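Local atomic coordinates of putative uncharacterized protein (Streptococcus pyogenes serotype M1, PDB entry 3VZH), a protein that probably cleaves precursor CRISPR RNA as a Cas5d-type endoribonuclease of the CRISPR antiviral defence system. Residues A[61-66]-A[154-159]. Sequence-based numbering, arbitrary orientation.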
# COMPACT_ATOMS: atom_id res chain seq x y z
N GLU A 61 0.03 -6.48 4.18
CA GLU A 61 -0.44 -7.49 3.22
C GLU A 61 -1.32 -6.83 2.17
O GLU A 61 -2.06 -5.84 2.49
CB GLU A 61 -1.18 -8.61 3.92
CG GLU A 61 -1.23 -9.86 3.06
CD GLU A 61 -1.78 -11.02 3.86
OE1 GLU A 61 -2.98 -11.08 4.07
OE2 GLU A 61 -0.98 -11.88 4.27
N VAL A 62 -1.23 -7.29 0.93
CA VAL A 62 -2.24 -6.88 -0.11
C VAL A 62 -2.74 -8.06 -0.89
O VAL A 62 -1.99 -9.04 -1.08
CB VAL A 62 -1.65 -5.81 -1.08
CG1 VAL A 62 -0.39 -6.31 -1.88
CG2 VAL A 62 -2.75 -5.32 -2.08
N LYS A 63 -4.04 -8.04 -1.25
CA LYS A 63 -4.62 -9.08 -2.08
C LYS A 63 -4.95 -8.46 -3.43
O LYS A 63 -5.69 -7.43 -3.50
CB LYS A 63 -5.86 -9.80 -1.49
CG LYS A 63 -5.60 -10.35 -0.09
CD LYS A 63 -6.82 -11.03 0.52
CE LYS A 63 -7.22 -12.21 -0.19
NZ LYS A 63 -7.93 -13.07 0.84
N VAL A 64 -4.35 -9.02 -4.48
CA VAL A 64 -4.63 -8.62 -5.88
C VAL A 64 -5.83 -9.42 -6.36
O VAL A 64 -5.74 -10.64 -6.60
CB VAL A 64 -3.33 -8.89 -6.73
CG1 VAL A 64 -3.55 -8.52 -8.20
CG2 VAL A 64 -2.14 -8.13 -6.14
N ILE A 65 -7.00 -8.76 -6.45
CA ILE A 65 -8.25 -9.49 -6.69
C ILE A 65 -8.48 -9.75 -8.13
O ILE A 65 -9.05 -10.78 -8.48
CB ILE A 65 -9.44 -8.70 -6.08
CG1 ILE A 65 -9.20 -8.60 -4.54
CG2 ILE A 65 -10.73 -9.50 -6.33
CD1 ILE A 65 -9.00 -9.95 -3.81
N ASN A 66 -8.04 -8.81 -9.00
CA ASN A 66 -8.42 -8.89 -10.44
C ASN A 66 -7.29 -9.42 -11.31
O ASN A 66 -6.10 -9.06 -11.07
CB ASN A 66 -8.85 -7.52 -11.02
CG ASN A 66 -10.24 -7.11 -10.59
OD1 ASN A 66 -10.90 -7.85 -9.84
ND2 ASN A 66 -10.70 -5.89 -11.01
N GLU A 154 -13.57 -10.06 7.92
CA GLU A 154 -14.21 -11.19 7.25
C GLU A 154 -14.19 -11.09 5.72
O GLU A 154 -13.87 -12.06 5.02
CB GLU A 154 -15.66 -11.48 7.72
CG GLU A 154 -16.17 -12.79 7.19
CD GLU A 154 -17.46 -13.27 7.84
OE1 GLU A 154 -17.89 -12.68 8.86
OE2 GLU A 154 -18.04 -14.25 7.32
N GLU A 155 -14.53 -9.93 5.20
CA GLU A 155 -14.53 -9.76 3.76
C GLU A 155 -13.12 -9.90 3.18
O GLU A 155 -12.94 -10.50 2.06
CB GLU A 155 -15.17 -8.44 3.33
CG GLU A 155 -15.17 -8.23 1.81
CD GLU A 155 -16.16 -7.17 1.30
OE1 GLU A 155 -16.13 -6.81 0.07
OE2 GLU A 155 -16.96 -6.66 2.11
N TYR A 156 -12.15 -9.25 3.84
CA TYR A 156 -10.74 -9.43 3.50
C TYR A 156 -10.29 -10.91 3.31
O TYR A 156 -9.76 -11.31 2.25
CB TYR A 156 -9.84 -8.75 4.52
CG TYR A 156 -8.36 -8.81 4.08
CD1 TYR A 156 -7.83 -7.88 3.20
CD2 TYR A 156 -7.52 -9.81 4.61
CE1 TYR A 156 -6.48 -7.94 2.81
CE2 TYR A 156 -6.19 -9.94 4.21
CZ TYR A 156 -5.65 -8.96 3.35
OH TYR A 156 -4.35 -9.10 3.00
N GLU A 157 -10.56 -11.72 4.33
CA GLU A 157 -10.13 -13.09 4.37
C GLU A 157 -10.92 -13.96 3.39
O GLU A 157 -10.38 -14.90 2.83
CB GLU A 157 -10.27 -13.64 5.83
CG GLU A 157 -9.23 -12.93 6.71
CD GLU A 157 -9.21 -13.38 8.15
OE1 GLU A 157 -10.08 -14.21 8.52
OE2 GLU A 157 -8.30 -12.91 8.88
N THR A 158 -12.19 -13.65 3.15
CA THR A 158 -12.96 -14.55 2.34
C THR A 158 -13.08 -14.16 0.88
O THR A 158 -13.55 -14.95 0.07
CB THR A 158 -14.32 -14.85 2.97
OG1 THR A 158 -15.10 -13.66 2.92
CG2 THR A 158 -14.09 -15.24 4.38
N THR A 159 -12.56 -12.98 0.48
CA THR A 159 -12.78 -12.59 -0.91
C THR A 159 -11.80 -13.37 -1.77
O THR A 159 -10.60 -13.37 -1.44
CB THR A 159 -12.50 -11.09 -1.12
OG1 THR A 159 -13.51 -10.31 -0.44
CG2 THR A 159 -12.57 -10.69 -2.59
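Two hydrogen bonds join E61 and K63 to Y156. In the first, the phenol OH of Y156 donates to OE1 of E61 over 2.6 Å. OE1 takes it on its anti lone pair, the one away from OE2. The carboxylate lies at the edge of the ring and nearly in its plane, the two planes being 9° apart. The other oxygen, OE2, is hydrogen-bonded to OG1 of T202, so both ends of the E61 carboxylate are held. In the second, NZ of K63 donates to the backbone O of Y156 over 2.9 Å. NZ approaches in the carbonyl plane, at a C=O...N angle of 151°. This oxygen is near the C-terminal end of the helix, where the carbonyls would be expected to attract a positive charge. O of T159 lies 3.5 Å from NZ, a looser approach than a bond.

Helix 153-158 packs over one face of the large antiparallel sheet of this RAMP-superfamily, Cas5-type fold. Strand 55-64 lies between strands 95-105 and 200-213. The axes of the two short segments come within 10.3 Å, and long side chains span the distance.

CH-pi contact adds to the polar bonds. CD of K63 sits over one face of the Y156 ring, 3.9 Å from the centroid and offset toward the rim. The bend at chi3 (65°) lets the lysine pass over the ring and still reach the carbonyl. Y156 also meets the ring of Y10 and touches L98 and I151, which helps bury it.

Nonpolar contact continues past the helix end. CD1 of I65 meets CG2 of T159 at 3.8 Å, the side chains crossing at about a right angle. OG1 of T159 donates back to O of E155 over 2.6 Å, fixing the threonine's rotation with its methyl on I65.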